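Local coordinates for tyrosinase (Aspergillus oryzae, PDB 6JU8), which probably oxidises L-tyrosine and L-dopa to L-dopaquinone with molecular oxygen at a dinuclear copper centre, a step of melanin biosynthesis, at residues Leu45-Leu50 / Val179-Pro184; Thr51-Arg56 / Tyr119-Asp124; Asn100-Thr105 / Phe424-Val429; His107-Thr112 / Asp406-Phe411. The protein carries 1 engineered substitution. One frame throughout, in Å; residues are numbered along the deposited sequence.

Contact 1. Residues Leu45-Leu50 / Val179-Pro184; sequences LFVEAL and VKVLVP
V47 lays its two methyl groups against V179 and V181, which point toward it from strand 178-182. CG2 of V47 lies 3.8 Å from CG1 of V179, and the two side chains pass each other in opposite directions. CG1 of V47 is equally close to CG1 of V181, at 3.8 Å, a methyl that also sits near CB of V47. With CG1 anti to its backbone N (chi1 169°), V47 spreads its branches so that the two touch both strand residues. From the next residue, the carboxylate of E48 reaches over the other branch of V181, OE2 resting 3.6 Å from CG2. That oxygen has polar partners too: a water 2.8 Å from OE2 of E48 donates to it and also to O of L182, at 2.7 Å, and K193 of the adjoining strand forms a salt bridge with E48. A bend at chi2 (-78°) brings the carboxylate to V181.

The helix segment and the strand run almost at right angles, at 101°, with their axes 8.9 Å apart. V179 and V181 point to the helix, whereas K180 between them points away; backbone bonds to K193 and L191 tie the strand into a two-stranded antiparallel hairpin. The contact is thus apolar packing of three valines, bordered by a carboxylate whose charge is probably balanced by the lysine and whose bridging water links helix to strand backbone.

Contact 2. Residues Thr51-Arg56 / Tyr119-Asp124; sequences TVIQNR and YEAMLD
A121 presents its single methyl group to I53 of helix 41-55 and R56 of the chain that follows, and accounts for about half of the area buried here. CB of A121 lies 3.8 Å from CD1 of I53 and only slightly farther from CG1 of the same residue. The isoleucine's CA-CB bond does not aim straight at the other helix; the CG1 branch, beside the backbone N (chi1 -69°) and extended to CD1, carries the contact across. R56 brings NH2 to within 3.9 Å of CB of A121, approaching obliquely.

The arginine chain is extended from CG to NE and runs alongside I53, whose CG1 sits 3.6 Å above one face of the guanidinium, toward its rim. The group is therefore packed against aliphatic carbon while NH1 and NH2 make hydrogen bonds. NH1 donates to the backbone O of L62, and NH2 gives a hydrogen bond of 2.9 Å to a water lying at the guanidinium edge, in its plane. That water in turn donates to OD2 of D124, 3.3 Å away. R56 and D124 are thus joined through water, with 4.8 Å between NH2 of R56 and OD2 of D124.

The contact joins the C-terminal end of helix 41-55 to the C-terminal half of helix 103-129: I53 also packs on V117 and I118, A121 on A49, and Y64 of helix 64-69 lies against I53.

Contact 3. Residues Asn100-Thr105 / Phe424-Val429; sequences NYTFPT and FRSDDV
T102 is the first residue to touch the 424-429 loop, its CG2 resting 3.6 Å from OG of S426. It belongs to the type I beta turn N100-F103, closed by the bond from N of F103 to O of N100, and the turn leads straight into helix 103-129. Here F103 and P104 face the other way, toward helices 328-340 and 371-389, with F103 meeting the ring of H332, a ligand of the second copper. This is the copper-binding region of the tyrosinase central domain: O of F103 accepts from ND1 of the copper ligand H107, so the start of the helix probably helps orient this metal ligand.

T105, in the first turn of the helix, carries most of the contact. Its OG1 lies between backbone N and carbonyl carbon (chi1 49°), and forms a 2.8 Å hydrogen bond with OG of S426, in which either hydroxyl may be the donor. CG2 of V429 adds an apolar touch 4.1 Å from CB of T105. S426 opens a 3-10 turn; OD2 of D428 in it accepts from N of the preceding R425 at 2.8 Å, met from above the carboxylate plane.

Contact 4. Residues His107-Thr112 / Asp406-Phe411; sequences HRVYVT and DDLRPF. With CU (copper (II) ion), chain C.
The dinuclear copper centre of tyrosinase is built partly on this helix: H107 binds one copper through NE2 at 2.0 Å, beside H71, H98 and a water at 1.9 Å from the metal. H107 makes no contact with the 406-411 loop, which packs on V109 and Y110 of the same helix, chiefly through F411. V109 lays CG1 3.5 Å from CD2 of F411, the valine and phenylalanine lying alongside in opposing senses. CG1 is anti to the backbone N of V109 (chi1 -179°), while the other branch, CG2, meets CD1 of L408 at 4.1 Å.

F411 continues to Y110, its CZ 3.6 Å from CD1 of the tyrosine. The rings meet obliquely, planes at 31° and centroids 5.9 Å apart, with CD1 of Y110 near the plane of the phenylalanine ring at its edge. Over the centre of one face of that ring stands CD of P410, 3.8 Å above it, so a proline that follows a cis peptide bond backs the phenylalanine. Y110 itself lies against H71 and has its hydroxyl hydrogen-bonded to O of L67, which probably helps position that copper ligand.

The loop, with L408 at the centre of an inverse gamma turn, follows helix 371-389 in the chain and leads into strand 412-415. Backbone hydrogen bonds join L408 and F411 to F424, and L408 and F411 pack on W106 and L113 of helix 103-129, respectively.

Helix 103-129 is the common element of contacts 2, 3 and 4, which meet it in its C-terminal half, at its start and on its second and third turns. Contacts 3 and 4 are close neighbours, centres 7 Å apart, joined by the R425-D407 salt bridge and by packing of F424 on V109. Contacts 1 and 2 share helix 41-55, with centres 11 Å apart, and touch where M122 and A121 meet L45, F46 and A49. The two groups stand well apart, contacts 1 and 3 being about 33 Å between centres. Along the chain contact 2 nests within contact 1, and contact 4 within contact 3, while the two groups interlace. Helix 103-129 thus runs from the copper centre to helix 41-55, which in turn packs on the hairpin.

Contact 1. Residues Leu45-Leu50 / Val179-Pro184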
loop_
_atom_site.group_PDB
_atom_site.type_symbol
_atom_site.label_atom_id
_atom_site.label_comp_id
_atom_site.label_asym_id
_atom_site.label_seq_id
_atom_site.Cartn_x
_atom_site.Cartn_y
_atom_site.Cartn_z
ATOM N N LEU A 45 16.245 3.368 18.774
ATOM C CA LEU A 45 17.549 3.735 18.226
ATOM C C LEU A 45 17.597 3.506 16.720
ATOM O O LEU A 45 18.107 4.312 15.939
ATOM C CB LEU A 45 18.622 2.895 18.930
ATOM C CG LEU A 45 18.999 3.316 20.356
ATOM C CD1 LEU A 45 19.967 2.292 20.951
ATOM C CD2 LEU A 45 19.540 4.746 20.375
ATOM N N PHE A 46 17.067 2.345 16.283
ATOM C CA PHE A 46 17.167 1.996 14.871
ATOM C C PHE A 46 16.286 2.945 14.062
ATOM O O PHE A 46 16.715 3.515 13.055
ATOM C CB PHE A 46 16.806 0.530 14.663
ATOM C CG PHE A 46 17.024 -0.089 13.310
ATOM C CD1 PHE A 46 17.679 0.544 12.269
ATOM C CD2 PHE A 46 16.517 -1.382 13.070
ATOM C CE1 PHE A 46 17.861 -0.057 11.018
ATOM C CE2 PHE A 46 16.723 -1.993 11.844
ATOM C CZ PHE A 46 17.398 -1.349 10.818
ATOM N N VAL A 47 15.051 3.160 14.517
ATOM C CA VAL A 47 14.154 4.082 13.801
ATOM C C VAL A 47 14.711 5.497 13.754
ATOM O O VAL A 47 14.724 6.155 12.706
ATOM C CB VAL A 47 12.758 4.085 14.478
ATOM C CG1 VAL A 47 11.897 5.207 13.943
ATOM C CG2 VAL A 47 12.087 2.733 14.285
ATOM N N GLU A 48 15.194 5.999 14.895
ATOM C CA GLU A 48 15.638 7.386 14.945
ATOM C C GLU A 48 16.935 7.555 14.160
ATOM O O GLU A 48 17.078 8.549 13.444
ATOM C CB GLU A 48 15.814 7.866 16.387
ATOM C CG GLU A 48 14.518 7.898 17.188
ATOM C CD GLU A 48 13.595 9.061 16.916
ATOM O OE1 GLU A 48 13.899 9.932 16.088
ATOM O OE2 GLU A 48 12.519 9.129 17.544
ATOM N N ALA A 49 17.838 6.590 14.278
ATOM C CA ALA A 49 19.093 6.690 13.517
ATOM C C ALA A 49 18.849 6.616 12.015
ATOM O O ALA A 49 19.427 7.375 11.223
ATOM C CB ALA A 49 20.067 5.601 13.924
ATOM N N LEU A 50 18.016 5.649 11.606
ATOM C CA LEU A 50 17.820 5.504 10.162
ATOM C C LEU A 50 17.089 6.709 9.593
ATOM O O LEU A 50 17.339 7.143 8.470
ATOM C CB LEU A 50 17.088 4.208 9.829
ATOM C CG LEU A 50 16.963 3.883 8.347
ATOM C CD1 LEU A 50 18.312 3.830 7.640
ATOM C CD2 LEU A 50 16.261 2.531 8.170
ATOM N N VAL A 179 5.518 3.569 13.235
ATOM C CA VAL A 179 6.108 2.748 14.291
ATOM C C VAL A 179 6.159 3.584 15.567
ATOM O O VAL A 179 6.347 4.800 15.503
ATOM C CB VAL A 179 7.507 2.238 13.897
ATOM C CG1 VAL A 179 8.448 3.392 13.585
ATOM C CG2 VAL A 179 8.108 1.329 14.974
ATOM N N LYS A 180 5.977 2.930 16.711
ATOM C CA LYS A 180 5.965 3.631 17.991
ATOM C C LYS A 180 7.347 3.537 18.632
ATOM O O LYS A 180 7.917 2.456 18.744
ATOM C CB LYS A 180 4.902 3.022 18.901
ATOM N N VAL A 181 7.862 4.692 19.031
ATOM C CA VAL A 181 9.171 4.805 19.654
ATOM C C VAL A 181 9.052 5.489 21.024
ATOM O O VAL A 181 8.041 6.141 21.316
ATOM C CB VAL A 181 10.198 5.544 18.771
ATOM C CG1 VAL A 181 10.400 4.848 17.425
ATOM C CG2 VAL A 181 9.816 7.003 18.563
ATOM N N LEU A 182 10.072 5.274 21.840
ATOM C CA LEU A 182 10.210 5.885 23.152
ATOM C C LEU A 182 10.686 7.324 23.044
ATOM O O LEU A 182 11.492 7.648 22.183
ATOM C CB LEU A 182 11.246 5.124 24.002
ATOM C CG LEU A 182 11.008 3.630 24.199
ATOM C CD1 LEU A 182 11.996 3.044 25.193
ATOM C CD2 LEU A 182 9.573 3.369 24.682
ATOM N N VAL A 183 10.236 8.135 23.982
ATOM C CA VAL A 183 10.820 9.451 24.199
ATOM C C VAL A 183 11.847 9.416 25.325
ATOM O O VAL A 183 11.487 9.274 26.502
ATOM C CB VAL A 183 9.703 10.466 24.496
ATOM C CG1 VAL A 183 10.291 11.853 24.635
ATOM C CG2 VAL A 183 8.640 10.399 23.394
ATOM N N PRO A 184 13.137 9.525 25.031
ATOM C CA PRO A 184 14.134 9.538 26.106
ATOM C C PRO A 184 13.968 10.777 26.967
ATOM O O PRO A 184 13.663 11.890 26.539
ATOM C CB PRO A 184 15.469 9.597 25.364
ATOM C CG PRO A 184 15.157 9.210 23.953
ATOM C CD PRO A 184 13.750 9.672 23.697
HETATM O O HOH W 1 12.707 9.207 20.339
#

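Contact 2. Residues Thr51-Arg56 / Tyr119-Asp124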
loop_
_atom_site.group_PDB
_atom_site.type_symbol
_atom_site.label_atom_id
_atom_site.label_comp_id
_atom_site.label_asym_id
_atom_site.label_seq_id
_atom_site.Cartn_x
_atom_site.Cartn_y
_atom_site.Cartn_z
ATOM N N THR A 51 16.190 7.275 10.390
ATOM C CA THR A 51 15.518 8.498 9.962
ATOM C C THR A 51 16.514 9.628 9.713
ATOM O O THR A 51 16.467 10.288 8.665
ATOM C CB THR A 51 14.456 8.941 10.993
ATOM O OG1 THR A 51 13.465 7.907 11.040
ATOM C CG2 THR A 51 13.805 10.237 10.584
ATOM N N VAL A 52 17.421 9.886 10.651
ATOM C CA VAL A 52 18.467 10.875 10.464
ATOM C C VAL A 52 19.281 10.586 9.217
ATOM O O VAL A 52 19.508 11.479 8.396
ATOM C CB VAL A 52 19.390 10.923 11.698
ATOM C CG1 VAL A 52 20.673 11.685 11.409
ATOM C CG2 VAL A 52 18.665 11.545 12.881
ATOM N N ILE A 53 19.701 9.345 9.015
ATOM C CA ILE A 53 20.529 8.976 7.871
ATOM C C ILE A 53 19.784 9.239 6.564
ATOM O O ILE A 53 20.350 9.756 5.587
ATOM C CB ILE A 53 20.999 7.516 7.989
ATOM C CG1 ILE A 53 22.006 7.357 9.147
ATOM C CG2 ILE A 53 21.637 7.032 6.706
ATOM C CD1 ILE A 53 22.124 5.940 9.684
ATOM N N GLN A 54 18.483 8.912 6.528
ATOM C CA GLN A 54 17.679 9.133 5.326
ATOM C C GLN A 54 17.477 10.616 5.057
ATOM O O GLN A 54 17.305 10.987 3.888
ATOM C CB GLN A 54 16.300 8.468 5.518
ATOM C CG GLN A 54 16.432 6.947 5.335
ATOM C CD GLN A 54 15.139 6.197 5.554
ATOM O OE1 GLN A 54 14.180 6.778 6.085
ATOM N NE2 GLN A 54 15.108 4.926 5.183
ATOM N N ASN A 55 17.493 11.471 6.071
ATOM C CA ASN A 55 17.288 12.908 5.884
ATOM C C ASN A 55 18.576 13.677 5.622
ATOM O O ASN A 55 18.539 14.903 5.420
ATOM C CB ASN A 55 16.562 13.502 7.091
ATOM C CG ASN A 55 15.133 12.996 7.207
ATOM O OD1 ASN A 55 14.540 12.584 6.215
ATOM N ND2 ASN A 55 14.590 13.038 8.416
ATOM N N ARG A 56 19.730 13.018 5.608
ATOM C CA ARG A 56 20.992 13.712 5.294
ATOM C C ARG A 56 20.964 14.077 3.812
ATOM O O ARG A 56 20.342 13.372 3.026
ATOM C CB ARG A 56 22.194 12.831 5.604
ATOM C CG ARG A 56 22.439 12.604 7.091
ATOM C CD ARG A 56 23.412 11.447 7.279
ATOM N NE ARG A 56 23.722 11.233 8.672
ATOM C CZ ARG A 56 24.459 10.286 9.222
ATOM N NH1 ARG A 56 24.985 9.362 8.439
ATOM N NH2 ARG A 56 24.663 10.252 10.544
ATOM N N TYR A 119 24.932 2.502 13.566
ATOM C CA TYR A 119 25.443 2.524 14.927
ATOM C C TYR A 119 26.016 3.892 15.266
ATOM O O TYR A 119 25.751 4.439 16.327
ATOM C CB TYR A 119 26.526 1.452 15.075
ATOM C CG TYR A 119 27.328 1.523 16.358
ATOM C CD1 TYR A 119 26.830 0.994 17.548
ATOM C CD2 TYR A 119 28.609 2.096 16.369
ATOM C CE1 TYR A 119 27.584 1.046 18.733
ATOM C CE2 TYR A 119 29.343 2.142 17.536
ATOM C CZ TYR A 119 28.832 1.628 18.707
ATOM O OH TYR A 119 29.596 1.686 19.851
ATOM N N GLU A 120 26.833 4.456 14.374
ATOM C CA GLU A 120 27.382 5.795 14.645
ATOM C C GLU A 120 26.299 6.850 14.802
ATOM O O GLU A 120 26.412 7.716 15.691
ATOM C CB GLU A 120 28.381 6.152 13.523
ATOM C CG GLU A 120 29.633 5.302 13.640
ATOM C CD GLU A 120 30.582 5.419 12.459
ATOM O OE1 GLU A 120 30.281 6.155 11.502
ATOM O OE2 GLU A 120 31.627 4.741 12.500
ATOM N N ALA A 121 25.232 6.760 13.999
ATOM C CA ALA A 121 24.117 7.687 14.157
ATOM C C ALA A 121 23.384 7.414 15.464
ATOM O O ALA A 121 22.853 8.326 16.116
ATOM C CB ALA A 121 23.169 7.598 12.963
ATOM N N MET A 122 23.337 6.164 15.915
ATOM C CA MET A 122 22.698 5.871 17.209
ATOM C C MET A 122 23.438 6.544 18.350
ATOM O O MET A 122 22.852 7.122 19.258
ATOM C CB MET A 122 22.705 4.365 17.494
ATOM C CG MET A 122 21.750 3.552 16.622
ATOM S SD MET A 122 21.868 1.809 17.077
ATOM C CE MET A 122 20.472 1.166 16.144
ATOM N N LEU A 123 24.766 6.482 18.309
ATOM C CA LEU A 123 25.538 7.169 19.344
ATOM C C LEU A 123 25.269 8.661 19.355
ATOM O O LEU A 123 25.207 9.254 20.440
ATOM C CB LEU A 123 27.025 6.901 19.107
ATOM C CG LEU A 123 27.497 5.462 19.285
ATOM C CD1 LEU A 123 29.027 5.418 19.214
ATOM C CD2 LEU A 123 26.973 4.865 20.582
ATOM N N ASP A 124 25.174 9.306 18.196
ATOM C CA ASP A 124 24.859 10.739 18.132
ATOM C C ASP A 124 23.462 11.002 18.686
ATOM O O ASP A 124 23.240 11.985 19.405
ATOM C CB ASP A 124 24.939 11.254 16.688
ATOM C CG ASP A 124 26.330 11.247 16.104
ATOM O OD1 ASP A 124 27.259 11.698 16.783
ATOM O OD2 ASP A 124 26.536 10.793 14.956
HETATM O O HOH W 2 23.947 11.555 13.080
#

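Contact 3. Residues Asn100-Thr105 / Phe424-Val429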
loop_
_atom_site.group_PDB
_atom_site.type_symbol
_atom_site.label_atom_id
_atom_site.label_comp_id
_atom_site.label_asym_id
_atom_site.label_seq_id
_atom_site.Cartn_x
_atom_site.Cartn_y
_atom_site.Cartn_z
ATOM N N ASN A 100 29.561 -12.753 -10.170
ATOM C CA ASN A 100 30.938 -13.192 -9.940
ATOM C C ASN A 100 31.050 -13.784 -8.550
ATOM O O ASN A 100 30.190 -13.546 -7.694
ATOM C CB ASN A 100 31.914 -12.033 -10.127
ATOM C CG ASN A 100 33.318 -12.464 -10.494
ATOM O OD1 ASN A 100 33.611 -13.663 -10.627
ATOM N ND2 ASN A 100 34.190 -11.479 -10.659
ATOM N N TYR A 101 32.138 -14.504 -8.308
ATOM C CA TYR A 101 32.316 -15.266 -7.071
ATOM C C TYR A 101 32.531 -14.403 -5.843
ATOM O O TYR A 101 32.445 -14.886 -4.716
ATOM C CB TYR A 101 33.475 -16.264 -7.245
ATOM C CG TYR A 101 33.289 -17.038 -8.530
ATOM C CD1 TYR A 101 32.242 -17.949 -8.636
ATOM C CD2 TYR A 101 34.127 -16.842 -9.625
ATOM C CE1 TYR A 101 32.053 -18.668 -9.806
ATOM C CE2 TYR A 101 33.939 -17.557 -10.792
ATOM C CZ TYR A 101 32.899 -18.456 -10.880
ATOM O OH TYR A 101 32.653 -19.191 -12.016
ATOM N N THR A 102 32.825 -13.120 -6.041
ATOM C CA THR A 102 32.889 -12.150 -4.953
ATOM C C THR A 102 31.523 -11.562 -4.627
ATOM O O THR A 102 31.434 -10.676 -3.778
ATOM C CB THR A 102 33.905 -11.044 -5.327
ATOM O OG1 THR A 102 33.596 -10.644 -6.673
ATOM C CG2 THR A 102 35.353 -11.525 -5.273
ATOM N N PHE A 103 30.452 -12.038 -5.249
ATOM C CA PHE A 103 29.114 -11.551 -4.870
ATOM C C PHE A 103 28.905 -11.636 -3.373
ATOM O O PHE A 103 28.478 -10.642 -2.755
ATOM C CB PHE A 103 28.057 -12.334 -5.671
ATOM C CG PHE A 103 26.679 -12.301 -5.057
ATOM C CD1 PHE A 103 25.875 -11.168 -5.219
ATOM C CD2 PHE A 103 26.203 -13.373 -4.297
ATOM C CE1 PHE A 103 24.625 -11.084 -4.639
ATOM C CE2 PHE A 103 24.954 -13.277 -3.690
ATOM C CZ PHE A 103 24.188 -12.127 -3.837
ATOM N N PRO A 104 29.152 -12.740 -2.674
ATOM C CA PRO A 104 28.860 -12.735 -1.225
ATOM C C PRO A 104 29.782 -11.830 -0.440
ATOM O O PRO A 104 29.366 -11.266 0.587
ATOM C CB PRO A 104 29.080 -14.205 -0.819
ATOM C CG PRO A 104 28.915 -14.970 -2.108
ATOM C CD PRO A 104 29.542 -14.083 -3.167
ATOM N N THR A 105 31.059 -11.717 -0.859
ATOM C CA THR A 105 31.987 -10.955 -0.007
ATOM C C THR A 105 31.854 -9.465 -0.231
ATOM O O THR A 105 31.923 -8.669 0.728
ATOM C CB THR A 105 33.433 -11.444 -0.220
ATOM O OG1 THR A 105 33.648 -11.484 -1.633
ATOM C CG2 THR A 105 33.593 -12.846 0.365
ATOM N N PHE A 424 39.144 -3.229 0.862
ATOM C CA PHE A 424 38.803 -4.583 1.286
ATOM C C PHE A 424 39.090 -5.611 0.192
ATOM O O PHE A 424 38.953 -5.346 -1.000
ATOM C CB PHE A 424 37.320 -4.681 1.655
ATOM C CG PHE A 424 37.008 -4.365 3.100
ATOM C CD1 PHE A 424 36.812 -3.070 3.558
ATOM C CD2 PHE A 424 36.905 -5.410 4.011
ATOM C CE1 PHE A 424 36.514 -2.814 4.892
ATOM C CE2 PHE A 424 36.626 -5.167 5.346
ATOM C CZ PHE A 424 36.436 -3.868 5.775
ATOM N N ARG A 425 39.469 -6.806 0.628
ATOM C CA ARG A 425 39.589 -8.006 -0.189
ATOM C C ARG A 425 38.786 -9.115 0.481
ATOM O O ARG A 425 38.557 -9.055 1.690
ATOM C CB ARG A 425 41.060 -8.428 -0.365
ATOM C CG ARG A 425 41.820 -7.347 -1.132
ATOM C CD ARG A 425 42.578 -7.895 -2.316
ATOM N NE ARG A 425 43.168 -6.787 -3.075
ATOM C CZ ARG A 425 44.448 -6.768 -3.410
ATOM N NH1 ARG A 425 45.205 -7.803 -3.049
ATOM N NH2 ARG A 425 44.958 -5.757 -4.094
ATOM N N SER A 426 38.394 -10.124 -0.279
ATOM C CA SER A 426 37.521 -11.163 0.238
ATOM C C SER A 426 38.122 -11.852 1.447
ATOM O O SER A 426 37.400 -12.134 2.417
ATOM C CB SER A 426 37.243 -12.188 -0.879
ATOM O OG SER A 426 36.417 -11.582 -1.878
ATOM N N ASP A 427 39.441 -12.129 1.446
ATOM C CA ASP A 427 40.003 -12.827 2.607
ATOM C C ASP A 427 39.862 -12.011 3.885
ATOM O O ASP A 427 39.839 -12.584 4.978
ATOM C CB ASP A 427 41.480 -13.126 2.355
ATOM C CG ASP A 427 41.716 -14.340 1.498
ATOM O OD1 ASP A 427 40.821 -15.187 1.371
ATOM O OD2 ASP A 427 42.824 -14.506 0.971
ATOM N N ASP A 428 39.751 -10.687 3.802
ATOM C CA ASP A 428 39.576 -9.832 4.974
ATOM C C ASP A 428 38.290 -10.138 5.732
ATOM O O ASP A 428 38.237 -9.925 6.943
ATOM C CB ASP A 428 39.566 -8.346 4.612
ATOM C CG ASP A 428 40.857 -7.880 3.977
ATOM O OD1 ASP A 428 41.935 -8.416 4.313
ATOM O OD2 ASP A 428 40.810 -6.970 3.126
ATOM N N VAL A 429 37.292 -10.661 5.006
ATOM C CA VAL A 429 35.993 -10.898 5.641
ATOM C C VAL A 429 35.605 -12.361 5.634
ATOM O O VAL A 429 34.433 -12.700 5.848
ATOM C CB VAL A 429 34.883 -10.019 5.018
ATOM C CG1 VAL A 429 35.257 -8.559 5.203
ATOM C CG2 VAL A 429 34.654 -10.384 3.547
#

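Contact 4. Residues His107-Thr112 / Asp406-Phe411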
loop_
_atom_site.group_PDB
_atom_site.type_symbol
_atom_site.label_atom_id
_atom_site.label_comp_id
_atom_site.label_asym_id
_atom_site.label_seq_id
_atom_site.Cartn_x
_atom_site.Cartn_y
_atom_site.Cartn_z
ATOM N N HIS A 107 29.055 -8.019 -0.849
ATOM C CA HIS A 107 27.869 -7.647 -0.081
ATOM C C HIS A 107 28.083 -7.785 1.411
ATOM O O HIS A 107 27.460 -7.014 2.170
ATOM C CB HIS A 107 26.656 -8.464 -0.558
ATOM C CG HIS A 107 26.162 -8.019 -1.893
ATOM N ND1 HIS A 107 26.665 -8.473 -3.106
ATOM C CD2 HIS A 107 25.208 -7.121 -2.234
ATOM C CE1 HIS A 107 26.020 -7.880 -4.112
ATOM N NE2 HIS A 107 25.134 -7.041 -3.609
ATOM N N ARG A 108 28.965 -8.666 1.880
ATOM C CA ARG A 108 29.271 -8.754 3.302
ATOM C C ARG A 108 29.797 -7.411 3.780
ATOM O O ARG A 108 29.386 -6.912 4.842
ATOM C CB ARG A 108 30.284 -9.879 3.553
ATOM C CG ARG A 108 30.748 -9.932 5.022
ATOM C CD ARG A 108 31.419 -11.266 5.361
ATOM N NE ARG A 108 30.442 -12.344 5.423
ATOM C CZ ARG A 108 30.702 -13.635 5.481
ATOM N NH1 ARG A 108 31.942 -14.117 5.517
ATOM N NH2 ARG A 108 29.684 -14.497 5.509
ATOM N N VAL A 109 30.721 -6.813 3.011
ATOM C CA VAL A 109 31.271 -5.511 3.409
ATOM C C VAL A 109 30.207 -4.433 3.310
ATOM O O VAL A 109 30.104 -3.551 4.186
ATOM C CB VAL A 109 32.505 -5.159 2.557
ATOM C CG1 VAL A 109 33.088 -3.810 3.004
ATOM C CG2 VAL A 109 33.613 -6.208 2.634
ATOM N N TYR A 110 29.375 -4.457 2.271
ATOM C CA TYR A 110 28.338 -3.428 2.083
ATOM C C TYR A 110 27.375 -3.410 3.253
ATOM O O TYR A 110 27.046 -2.321 3.763
ATOM C CB TYR A 110 27.598 -3.727 0.789
ATOM C CG TYR A 110 26.733 -2.635 0.212
ATOM C CD1 TYR A 110 27.014 -1.286 0.354
ATOM C CD2 TYR A 110 25.601 -2.987 -0.531
ATOM C CE1 TYR A 110 26.211 -0.306 -0.209
ATOM C CE2 TYR A 110 24.801 -2.024 -1.136
ATOM C CZ TYR A 110 25.099 -0.679 -0.951
ATOM O OH TYR A 110 24.279 0.244 -1.562
ATOM N N VAL A 111 26.921 -4.592 3.684
ATOM C CA VAL A 111 25.976 -4.655 4.813
ATOM C C VAL A 111 26.640 -4.135 6.090
ATOM O O VAL A 111 26.003 -3.438 6.885
ATOM C CB VAL A 111 25.476 -6.089 5.000
ATOM C CG1 VAL A 111 24.661 -6.240 6.299
ATOM C CG2 VAL A 111 24.615 -6.515 3.814
ATOM N N THR A 112 27.922 -4.436 6.281
ATOM C CA THR A 112 28.647 -3.973 7.460
ATOM C C THR A 112 28.803 -2.456 7.430
ATOM O O THR A 112 28.700 -1.792 8.470
ATOM C CB THR A 112 30.032 -4.632 7.503
ATOM O OG1 THR A 112 29.851 -6.044 7.687
ATOM C CG2 THR A 112 30.867 -4.142 8.680
ATOM N N ASP A 406 40.448 -9.801 -5.741
ATOM C CA ASP A 406 39.883 -8.564 -6.271
ATOM C C ASP A 406 39.679 -7.518 -5.176
ATOM O O ASP A 406 39.156 -7.819 -4.092
ATOM C CB ASP A 406 38.510 -8.829 -6.900
ATOM C CG ASP A 406 38.540 -9.576 -8.213
ATOM O OD1 ASP A 406 39.615 -9.866 -8.769
ATOM O OD2 ASP A 406 37.433 -9.876 -8.720
ATOM N N ASP A 407 40.025 -6.262 -5.468
ATOM C CA ASP A 407 39.636 -5.171 -4.583
ATOM C C ASP A 407 38.117 -5.031 -4.574
ATOM O O ASP A 407 37.465 -4.932 -5.623
ATOM C CB ASP A 407 40.250 -3.864 -5.117
ATOM C CG ASP A 407 41.722 -3.707 -4.794
ATOM O OD1 ASP A 407 42.250 -4.373 -3.887
ATOM O OD2 ASP A 407 42.347 -2.913 -5.528
ATOM N N LEU A 408 37.542 -4.986 -3.389
ATOM C CA LEU A 408 36.096 -4.790 -3.239
ATOM C C LEU A 408 35.803 -3.308 -3.123
ATOM O O LEU A 408 35.401 -2.757 -2.097
ATOM C CB LEU A 408 35.616 -5.582 -2.025
ATOM C CG LEU A 408 35.910 -7.074 -2.044
ATOM C CD1 LEU A 408 35.512 -7.720 -0.719
ATOM C CD2 LEU A 408 35.204 -7.755 -3.205
ATOM N N ARG A 409 36.010 -2.629 -4.262
ATOM C CA ARG A 409 35.747 -1.193 -4.369
ATOM C C ARG A 409 34.271 -0.939 -4.118
ATOM O O ARG A 409 33.434 -1.750 -4.543
ATOM C CB ARG A 409 36.152 -0.714 -5.773
ATOM C CG ARG A 409 37.651 -0.869 -6.051
ATOM C CD ARG A 409 38.029 -0.221 -7.390
ATOM N NE ARG A 409 36.878 -0.217 -8.284
ATOM C CZ ARG A 409 36.485 0.792 -9.047
ATOM N NH1 ARG A 409 35.410 0.697 -9.825
ATOM N NH2 ARG A 409 37.179 1.930 -9.044
ATOM N N PRO A 410 33.887 0.155 -3.478
ATOM C CA PRO A 410 34.721 1.272 -3.065
ATOM C C PRO A 410 35.112 1.275 -1.598
ATOM O O PRO A 410 35.403 2.334 -1.020
ATOM C CB PRO A 410 33.730 2.432 -3.336
ATOM C CG PRO A 410 32.453 1.876 -2.754
ATOM C CD PRO A 410 32.447 0.439 -3.234
ATOM N N PHE A 411 35.177 0.109 -0.977
ATOM C CA PHE A 411 35.230 -0.004 0.466
ATOM C C PHE A 411 36.658 0.054 0.998
ATOM O O PHE A 411 37.454 -0.818 0.677
ATOM C CB PHE A 411 34.558 -1.304 0.903
ATOM C CG PHE A 411 33.133 -1.445 0.417
ATOM C CD1 PHE A 411 32.218 -0.412 0.613
ATOM C CD2 PHE A 411 32.711 -2.611 -0.209
ATOM C CE1 PHE A 411 30.896 -0.563 0.185
ATOM C CE2 PHE A 411 31.401 -2.774 -0.605
ATOM C CZ PHE A 411 30.493 -1.745 -0.391
HETATM CU CU CU C . 23.963 -6.306 -5.049
HETATM O O HOH W 3 22.178 -6.991 -4.806
#